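Local structure of alpha-1,3-glucanase (Streptomyces thermodiastaticus, 7C7D) at residues D376-L384 with I407-I415; L428-F439 with M471-A482. The protein probably hydrolyses alpha-1,3-glucosidic bonds inside alpha-1,3-glucan chains, as an endo-acting glycosidase of family GH87. All coordinates share one frame; numbering follows the deposited sequence. Where two conformers were deposited one is given.

Contact 1: residues D376-L384 with I407-I415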
loop_
_atom_site.group_PDB
_atom_site.type_symbol
_atom_site.label_atom_id
_atom_site.label_comp_id
_atom_site.label_asym_id
_atom_site.label_seq_id
_atom_site.Cartn_x
_atom_site.Cartn_y
_atom_site.Cartn_z
ATOM N N ASP A 376 1.044 5.169 6.161
ATOM C CA ASP A 376 1.695 4.293 7.122
ATOM C C ASP A 376 1.746 2.940 6.418
ATOM O O ASP A 376 1.547 2.895 5.201
ATOM C CB ASP A 376 0.865 4.259 8.406
ATOM C CG ASP A 376 1.690 3.947 9.642
ATOM O OD1 ASP A 376 2.419 2.936 9.643
ATOM O OD2 ASP A 376 1.602 4.714 10.626
ATOM N N ASP A 377 1.969 1.851 7.145
ATOM C CA ASP A 377 2.057 0.513 6.557
ATOM C C ASP A 377 0.963 0.314 5.519
ATOM O O ASP A 377 -0.224 0.449 5.827
ATOM C CB ASP A 377 1.863 -0.537 7.650
ATOM C CG ASP A 377 2.989 -0.580 8.655
ATOM O OD1 ASP A 377 4.160 -0.382 8.285
ATOM O OD2 ASP A 377 2.686 -0.859 9.835
ATOM N N ALA A 378 1.338 -0.043 4.288
ATOM C CA ALA A 378 0.301 -0.180 3.269
ATOM C C ALA A 378 -0.627 -1.341 3.593
ATOM O O ALA A 378 -1.855 -1.182 3.605
ATOM C CB ALA A 378 0.902 -0.310 1.870
ATOM N N LEU A 379 -0.049 -2.510 3.884
ATOM C CA LEU A 379 -0.770 -3.672 4.389
ATOM C C LEU A 379 -0.099 -4.106 5.678
ATOM O O LEU A 379 1.127 -4.245 5.719
ATOM C CB LEU A 379 -0.720 -4.837 3.396
ATOM C CG LEU A 379 -1.374 -4.620 2.036
ATOM C CD1 LEU A 379 -1.194 -5.885 1.189
ATOM C CD2 LEU A 379 -2.847 -4.284 2.180
ATOM N N ALA A 380 -0.891 -4.321 6.723
ATOM C CA ALA A 380 -0.340 -4.718 8.005
ATOM C C ALA A 380 -1.188 -5.804 8.644
ATOM O O ALA A 380 -2.402 -5.883 8.431
ATOM C CB ALA A 380 -0.243 -3.531 8.976
ATOM N N MET A 381 -0.525 -6.636 9.440
ATOM C CA MET A 381 -1.174 -7.542 10.376
ATOM C C MET A 381 -0.620 -7.223 11.753
ATOM O O MET A 381 0.594 -7.243 11.961
ATOM C CB MET A 381 -0.865 -8.995 10.021
ATOM C CG MET A 381 -1.346 -9.407 8.654
ATOM S SD MET A 381 -1.267 -11.198 8.477
ATOM C CE MET A 381 -1.316 -11.367 6.697
ATOM N N TRP A 382 -1.498 -6.904 12.689
ATOM C CA TRP A 382 -1.074 -6.561 14.039
ATOM C C TRP A 382 -1.847 -7.460 14.989
ATOM O O TRP A 382 -3.043 -7.255 15.207
ATOM C CB TRP A 382 -1.342 -5.087 14.320
ATOM C CG TRP A 382 -0.874 -4.616 15.659
ATOM C CD1 TRP A 382 0.081 -5.184 16.450
ATOM C CD2 TRP A 382 -1.353 -3.467 16.364
ATOM N NE1 TRP A 382 0.223 -4.457 17.615
ATOM C CE2 TRP A 382 -0.646 -3.396 17.582
ATOM C CE3 TRP A 382 -2.311 -2.489 16.081
ATOM C CZ2 TRP A 382 -0.870 -2.383 18.515
ATOM C CZ3 TRP A 382 -2.532 -1.485 17.007
ATOM C CH2 TRP A 382 -1.815 -1.440 18.209
ATOM N N SER A 383 -1.168 -8.464 15.538
ATOM C CA SER A 383 -1.840 -9.521 16.298
ATOM C C SER A 383 -2.031 -9.124 17.762
ATOM O O SER A 383 -1.483 -9.721 18.690
ATOM C CB SER A 383 -1.098 -10.840 16.143
ATOM O OG SER A 383 -1.424 -11.426 14.893
ATOM N N LEU A 384 -2.849 -8.095 17.946
ATOM C CA LEU A 384 -3.370 -7.741 19.256
ATOM C C LEU A 384 -4.616 -8.567 19.546
ATOM O O LEU A 384 -5.356 -8.941 18.632
ATOM C CB LEU A 384 -3.788 -6.275 19.254
ATOM C CG LEU A 384 -2.799 -5.166 19.597
ATOM C CD1 LEU A 384 -3.585 -3.942 20.038
ATOM C CD2 LEU A 384 -1.821 -5.591 20.677
ATOM N N ILE A 407 4.730 -3.883 3.548
ATOM C CA ILE A 407 3.984 -4.898 4.278
ATOM C C ILE A 407 4.640 -5.086 5.638
ATOM O O ILE A 407 5.860 -5.264 5.719
ATOM C CB ILE A 407 3.936 -6.239 3.521
ATOM C CG1 ILE A 407 3.086 -6.090 2.262
ATOM C CG2 ILE A 407 3.430 -7.350 4.440
ATOM C CD1 ILE A 407 3.000 -7.333 1.383
ATOM N N ALA A 408 3.833 -5.049 6.699
ATOM C CA ALA A 408 4.327 -5.272 8.054
ATOM C C ALA A 408 3.513 -6.372 8.711
ATOM O O ALA A 408 2.282 -6.283 8.787
ATOM C CB ALA A 408 4.227 -3.998 8.893
ATOM N N ILE A 409 4.203 -7.399 9.201
ATOM C CA ILE A 409 3.588 -8.474 9.967
ATOM C C ILE A 409 4.102 -8.355 11.392
ATOM O O ILE A 409 5.267 -8.671 11.664
ATOM C CB ILE A 409 3.932 -9.853 9.390
ATOM C CG1 ILE A 409 3.645 -9.912 7.879
ATOM C CG2 ILE A 409 3.213 -10.948 10.177
ATOM C CD1 ILE A 409 2.209 -9.630 7.488
ATOM N N TYR A 410 3.245 -7.901 12.307
ATOM C CA TYR A 410 3.601 -7.790 13.720
ATOM C C TYR A 410 2.930 -8.952 14.445
ATOM O O TYR A 410 1.727 -8.918 14.716
ATOM C CB TYR A 410 3.152 -6.455 14.305
ATOM C CG TYR A 410 3.607 -5.230 13.549
ATOM C CD1 TYR A 410 4.925 -4.781 13.606
ATOM C CD2 TYR A 410 2.695 -4.499 12.798
ATOM C CE1 TYR A 410 5.320 -3.632 12.898
ATOM C CE2 TYR A 410 3.069 -3.370 12.108
ATOM C CZ TYR A 410 4.369 -2.936 12.158
ATOM O OH TYR A 410 4.701 -1.799 11.452
ATOM N N GLY A 411 3.708 -9.990 14.737
ATOM C CA GLY A 411 3.187 -11.168 15.399
ATOM C C GLY A 411 2.321 -12.013 14.475
ATOM O O GLY A 411 2.319 -11.857 13.255
ATOM N N GLY A 412 1.570 -12.923 15.089
ATOM C CA GLY A 412 0.666 -13.787 14.356
ATOM C C GLY A 412 1.259 -15.158 14.076
ATOM O O GLY A 412 2.441 -15.426 14.295
ATOM N N THR A 413 0.396 -16.039 13.570
ATOM C CA THR A 413 0.697 -17.462 13.462
ATOM C C THR A 413 0.445 -17.946 12.043
ATOM O O THR A 413 -0.647 -17.748 11.508
ATOM C CB THR A 413 -0.188 -18.252 14.426
ATOM O OG1 THR A 413 0.082 -17.812 15.759
ATOM C CG2 THR A 413 0.084 -19.751 14.317
ATOM N N ASP A 414 1.448 -18.596 11.443
ATOM C CA ASP A 414 1.270 -19.246 10.147
ATOM C C ASP A 414 0.793 -18.242 9.095
ATOM O O ASP A 414 -0.272 -18.383 8.492
ATOM C CB ASP A 414 0.338 -20.462 10.245
ATOM C CG ASP A 414 0.960 -21.612 11.011
ATOM O OD1 ASP A 414 2.205 -21.687 11.102
ATOM O OD2 ASP A 414 0.205 -22.454 11.531
ATOM N N ILE A 415 1.614 -17.221 8.886
ATOM C CA ILE A 415 1.308 -16.106 7.997
ATOM C C ILE A 415 2.096 -16.273 6.704
ATOM O O ILE A 415 3.264 -16.684 6.724
ATOM C CB ILE A 415 1.682 -14.776 8.686
ATOM C CG1 ILE A 415 0.945 -14.607 10.018
ATOM C CG2 ILE A 415 1.460 -13.593 7.758
ATOM C CD1 ILE A 415 -0.538 -14.698 9.905
HETATM O O HOH W 1 0.009 -10.449 12.806
#
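Two consecutive rungs of the right-handed parallel beta-helix meet where strand 379-382 runs beside strand 407-410 in one of its long parallel sheets, the short axes 4.8 Å apart and 3° from parallel. Four backbone bonds join them, alternating in the usual parallel manner: Leu379 O takes Ala408 N, Ala408 O takes Met381 N, Met381 O takes Tyr410 N, and Tyr410 O takes Ser383 N.

One face carries Ala380, Trp382, Ala408 and Tyr410. Here the Tyr410 hydroxyl donates to Asp377 OD2 at 2.7 Å, entering on the syn side of the carboxylate, 17° out of its plane. CG of Tyr410 lies anti to its carbonyl carbon (chi1 -53°), which lays the ring back along the strand above Ala408 and brings OH to Asp377. Asn405 holds the other oxygen, Asp377 OD1, so both arms of this carboxylate have partners. Trp382 rises next to Tyr410, its CD1 4.0 Å from Tyr410 CB, and its NE1 bonds to Lys438 O.

The other face is apolar and looks into the coil, where Leu379, Met381, Ile407 and Ile409 all touch Phe393. Met381 lies alongside Ile409, CG to CD1 3.7 Å, and its extended chain carries SD past Ile415, 3.7 Å from CG2, after the second segment has turned its corner.

Beyond the strands Ser383 OG, which also accepts from Asp388 N, packs 3.2 Å from Gly412 CA; a water 2.7 Å from Ser383 OG donates to Tyr410 O.

Contact 2: residues L428-F439 with M471-A482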
loop_
_atom_site.group_PDB
_atom_site.type_symbol
_atom_site.label_atom_id
_atom_site.label_comp_id
_atom_site.label_asym_id
_atom_site.label_seq_id
_atom_site.Cartn_x
_atom_site.Cartn_y
_atom_site.Cartn_z
ATOM N N LEU A 428 11.270 5.113 8.368
ATOM C CA LEU A 428 10.590 4.429 9.465
ATOM C C LEU A 428 10.196 3.008 9.095
ATOM O O LEU A 428 9.647 2.304 9.948
ATOM C CB LEU A 428 9.395 5.184 10.085
ATOM C CG LEU A 428 9.701 6.611 10.551
ATOM C CD1 LEU A 428 8.456 7.270 11.124
ATOM C CD2 LEU A 428 10.824 6.623 11.573
ATOM N N GLY A 429 10.482 2.551 7.875
ATOM C CA GLY A 429 10.133 1.195 7.501
ATOM C C GLY A 429 11.029 0.536 6.475
ATOM O O GLY A 429 12.081 1.060 6.108
ATOM N N SER A 430 10.578 -0.635 6.035
ATOM C CA SER A 430 11.217 -1.534 5.086
ATOM C C SER A 430 10.194 -1.865 4.003
ATOM O O SER A 430 9.002 -1.570 4.134
ATOM C CB SER A 430 11.612 -2.837 5.798
ATOM O OG SER A 430 12.637 -2.610 6.748
ATOM N N GLY A 431 10.646 -2.511 2.927
ATOM C CA GLY A 431 9.686 -3.076 1.988
ATOM C C GLY A 431 8.773 -4.086 2.660
ATOM O O GLY A 431 7.547 -3.989 2.577
ATOM N N ILE A 432 9.368 -5.072 3.337
ATOM C CA ILE A 432 8.657 -6.044 4.157
ATOM C C ILE A 432 9.306 -6.077 5.533
ATOM O O ILE A 432 10.535 -6.163 5.644
ATOM C CB ILE A 432 8.688 -7.456 3.535
ATOM C CG1 ILE A 432 7.893 -7.491 2.230
ATOM C CG2 ILE A 432 8.165 -8.498 4.522
ATOM C CD1 ILE A 432 8.066 -8.779 1.418
ATOM N N ALA A 433 8.482 -6.031 6.582
ATOM C CA ALA A 433 8.937 -6.219 7.951
ATOM C C ALA A 433 8.211 -7.404 8.570
ATOM O O ALA A 433 6.976 -7.462 8.547
ATOM C CB ALA A 433 8.675 -4.963 8.782
ATOM N N ILE A 434 8.983 -8.351 9.107
ATOM C CA ILE A 434 8.469 -9.483 9.875
ATOM C C ILE A 434 8.929 -9.235 11.306
ATOM O O ILE A 434 10.135 -9.250 11.578
ATOM C CB ILE A 434 9.007 -10.823 9.341
ATOM C CG1 ILE A 434 8.733 -10.981 7.835
ATOM C CG2 ILE A 434 8.457 -12.001 10.172
ATOM C CD1 ILE A 434 7.264 -10.919 7.443
ATOM N N SER A 435 7.997 -8.939 12.213
ATOM C CA SER A 435 8.372 -8.224 13.426
ATOM C C SER A 435 7.658 -8.732 14.671
ATOM O O SER A 435 6.483 -9.113 14.633
ATOM C CB SER A 435 8.056 -6.742 13.246
ATOM O OG SER A 435 8.352 -6.038 14.431
ATOM N N ASN A 436 8.388 -8.686 15.792
ATOM C CA ASN A 436 7.843 -8.889 17.131
ATOM C C ASN A 436 7.724 -7.579 17.917
ATOM O O ASN A 436 7.760 -7.582 19.152
ATOM C CB ASN A 436 8.657 -9.925 17.909
ATOM C CG ASN A 436 8.193 -11.349 17.645
ATOM O OD1 ASN A 436 7.049 -11.576 17.241
ATOM N ND2 ASN A 436 9.073 -12.321 17.894
ATOM N N GLN A 437 7.586 -6.449 17.222
ATOM C CA GLN A 437 7.307 -5.170 17.874
ATOM C C GLN A 437 5.840 -5.149 18.288
ATOM O O GLN A 437 4.947 -5.267 17.442
ATOM C CB GLN A 437 7.620 -4.019 16.920
ATOM C CG GLN A 437 7.521 -2.641 17.572
ATOM C CD GLN A 437 8.100 -1.527 16.716
ATOM O OE1 GLN A 437 8.445 -1.731 15.554
ATOM N NE2 GLN A 437 8.190 -0.328 17.289
ATOM N N LYS A 438 5.586 -5.002 19.585
ATOM C CA LYS A 438 4.229 -5.232 20.073
ATOM C C LYS A 438 3.333 -3.999 20.030
ATOM O O LYS A 438 2.132 -4.126 19.761
ATOM C CB LYS A 438 4.254 -5.834 21.480
ATOM C CG LYS A 438 4.776 -4.925 22.561
ATOM C CD LYS A 438 4.822 -5.674 23.876
ATOM C CE LYS A 438 5.383 -4.817 24.988
ATOM N NZ LYS A 438 5.378 -5.562 26.271
ATOM N N PHE A 439 3.886 -2.814 20.302
ATOM C CA PHE A 439 3.136 -1.558 20.401
ATOM C C PHE A 439 2.178 -1.476 21.593
ATOM O O PHE A 439 2.062 -0.415 22.215
ATOM C CB PHE A 439 2.390 -1.211 19.107
ATOM C CG PHE A 439 3.269 -1.139 17.893
ATOM C CD1 PHE A 439 4.045 -0.018 17.639
ATOM C CD2 PHE A 439 3.303 -2.187 16.994
ATOM C CE1 PHE A 439 4.849 0.045 16.510
ATOM C CE2 PHE A 439 4.098 -2.127 15.865
ATOM C CZ PHE A 439 4.872 -1.010 15.624
ATOM N N MET A 471 17.082 1.176 7.674
ATOM C CA MET A 471 16.304 -0.043 7.588
ATOM C C MET A 471 16.472 -0.616 6.188
ATOM O O MET A 471 16.538 0.121 5.200
ATOM C CB MET A 471 14.830 0.216 7.901
ATOM C CG MET A 471 14.431 -0.176 9.322
ATOM S SD MET A 471 12.919 0.613 9.897
ATOM C CE MET A 471 13.455 2.278 10.031
ATOM N N GLY A 472 16.572 -1.945 6.117
ATOM C CA GLY A 472 16.774 -2.612 4.850
ATOM C C GLY A 472 15.477 -2.883 4.105
ATOM O O GLY A 472 14.372 -2.616 4.582
ATOM N N ALA A 473 15.639 -3.436 2.900
ATOM C CA ALA A 473 14.492 -3.773 2.065
ATOM C C ALA A 473 13.580 -4.786 2.743
ATOM O O ALA A 473 12.350 -4.656 2.691
ATOM C CB ALA A 473 14.971 -4.312 0.720
ATOM N N LEU A 474 14.155 -5.815 3.356
ATOM C CA LEU A 474 13.375 -6.834 4.042
ATOM C C LEU A 474 14.010 -7.015 5.405
ATOM O O LEU A 474 15.206 -7.303 5.492
ATOM C CB LEU A 474 13.402 -8.156 3.260
ATOM C CG LEU A 474 12.457 -9.277 3.690
ATOM C CD1 LEU A 474 12.229 -10.224 2.525
ATOM C CD2 LEU A 474 12.988 -10.032 4.894
ATOM N N ARG A 475 13.233 -6.839 6.467
ATOM C CA ARG A 475 13.788 -7.027 7.797
ATOM C C ARG A 475 13.011 -8.049 8.607
ATOM O O ARG A 475 11.788 -8.181 8.483
ATOM C CB ARG A 475 13.952 -5.717 8.577
ATOM C CG ARG A 475 12.709 -5.172 9.233
ATOM C CD ARG A 475 13.086 -3.956 10.097
ATOM N NE ARG A 475 11.955 -3.502 10.897
ATOM C CZ ARG A 475 10.992 -2.715 10.435
ATOM N NH1 ARG A 475 11.031 -2.251 9.190
ATOM N NH2 ARG A 475 9.984 -2.380 11.233
ATOM N N VAL A 476 13.762 -8.782 9.429
ATOM C CA VAL A 476 13.228 -9.604 10.507
ATOM C C VAL A 476 13.670 -8.942 11.800
ATOM O O VAL A 476 14.870 -8.713 12.009
ATOM C CB VAL A 476 13.711 -11.061 10.425
ATOM C CG1 VAL A 476 13.099 -11.882 11.556
ATOM C CG2 VAL A 476 13.364 -11.662 9.069
ATOM N N ASP A 477 12.703 -8.617 12.662
ATOM C CA ASP A 477 12.910 -7.675 13.759
ATOM C C ASP A 477 12.398 -8.289 15.061
ATOM O O ASP A 477 11.191 -8.329 15.310
ATOM C CB ASP A 477 12.179 -6.383 13.418
ATOM C CG ASP A 477 12.550 -5.219 14.316
ATOM O OD1 ASP A 477 13.103 -5.438 15.418
ATOM O OD2 ASP A 477 12.255 -4.064 13.910
ATOM N N SER A 478 13.319 -8.756 15.905
ATOM C CA SER A 478 12.973 -9.367 17.190
ATOM C C SER A 478 12.786 -8.293 18.271
ATOM O O SER A 478 13.417 -8.307 19.330
ATOM C CB SER A 478 14.075 -10.338 17.581
ATOM O OG SER A 478 15.317 -9.652 17.581
ATOM N N TYR A 479 11.874 -7.355 17.996
ATOM C CA TYR A 479 11.859 -6.093 18.733
ATOM C C TYR A 479 11.568 -6.299 20.220
ATOM O O TYR A 479 12.361 -5.902 21.082
ATOM C CB TYR A 479 10.861 -5.137 18.079
ATOM C CG TYR A 479 10.965 -3.699 18.543
ATOM C CD1 TYR A 479 10.589 -3.329 19.833
ATOM C CD2 TYR A 479 11.418 -2.704 17.685
ATOM C CE1 TYR A 479 10.679 -2.021 20.257
ATOM C CE2 TYR A 479 11.503 -1.384 18.105
ATOM C CZ TYR A 479 11.135 -1.055 19.395
ATOM O OH TYR A 479 11.210 0.248 19.841
ATOM N N ASP A 480 10.426 -6.899 20.548
ATOM C CA ASP A 480 10.070 -7.113 21.947
ATOM C C ASP A 480 10.235 -8.553 22.411
ATOM O O ASP A 480 10.080 -8.822 23.609
ATOM C CB ASP A 480 8.645 -6.616 22.233
ATOM C CG ASP A 480 8.557 -5.099 22.235
ATOM O OD1 ASP A 480 9.233 -4.466 23.078
ATOM O OD2 ASP A 480 7.834 -4.544 21.379
ATOM N N SER A 481 10.560 -9.477 21.508
ATOM C CA SER A 481 10.796 -10.864 21.883
ATOM C C SER A 481 11.526 -11.561 20.743
ATOM O O SER A 481 11.499 -11.112 19.596
ATOM C CB SER A 481 9.493 -11.596 22.234
ATOM O OG SER A 481 8.639 -11.702 21.108
ATOM N N ALA A 482 12.189 -12.662 21.084
ATOM C CA ALA A 482 12.953 -13.439 20.121
ATOM C C ALA A 482 12.033 -14.092 19.093
ATOM O O ALA A 482 10.846 -14.332 19.334
ATOM C CB ALA A 482 13.742 -14.522 20.850
HETATM O O HOH W 2 8.488 0.009 10.857
HETATM O O HOH W 3 9.523 -3.659 13.939
HETATM O O HOH W 4 6.926 -9.571 21.086
HETATM O O HOH W 5 6.552 -2.132 21.218
#
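Strands 432-435 and 474-477 belong to neighbouring rungs of the parallel beta-helix and pair in parallel, and the turns at both their ends take part in the contact. Backbone bonds form the core of the pairing: Ile432 N to Ala473 O, Arg475 N to Ile432 O, Ile434 N to Arg475 O, Asp477 N to Ile434 O and Asn436 N to Asp477 O. Apolar groups fill the face turned into the coil, where Ile432 CB lies 4.2 Å from Leu474 CG and Ile434 is beside Val476.

Polar and charged groups crowd the other face around Arg475. Ala433 CB lies against one face of its guanidinium, 3.5 Å from the plane and offset toward the rim; Met471 SD covers the opposite face in one of two conformers. In that plane NH1 donates to Ser430 OG (2.9 Å), which in turn donates a hydrogen bond to Gly472 O; Asn405 OD1 is a further acceptor for NH1. On the same strand NE makes a salt bridge to Asp477 OD2 at 3.1 Å, while Asp477 OD1 accepts from Gly507 N. NH2 donates to two waters, one bound to Leu428 O, the other linking Ser435 OG, Gln437 OE1 and Asp477 OD2. Every nitrogen of the buried guanidinium thus has a partner, which satisfies its N-H groups and should fix its rotation.

Past the strand ends, Gln437 lies flat over Tyr479: its extended side chain, CG anti to N (chi1 -173°), sets the amide 4° from parallel to the ring, with CG 3.8 Å from the ring centroid in a CH-pi contact. Asn436 ND2 reaches Ser481 O from above the carbonyl plane, while Asn436 OD1 accepts from Leu446 N. Asp480 OD2 receives Lys438 N on its anti lone pair at 2.9 Å.

Overall arrangement
Contacts 1 and 2 are successive parts of one parallel sheet of the beta-helix, their centres about 10 Å apart. Strands 407-410 and 432-435 are neighbours in it, so the pairing continues from one contact to the next: Ile409 N lies 2.9 Å from Ala433 O and Ile409 O 2.8 Å from Ser435 N, both probable hydrogen bonds. Outside the strands Phe439 of contact 2 folds back over contact 1, meeting the Tyr410 ring edge-to-face, and Phe439 CB lies 3.5 Å from Trp382 CZ2. Asn405 is a shared partner, bonding Asp377 in contact 1 and Ser430 and Arg475 in contact 2. The calcium ion is bound elsewhere, by Glu63, Glu65, Ser88, Gln91 and Asp191.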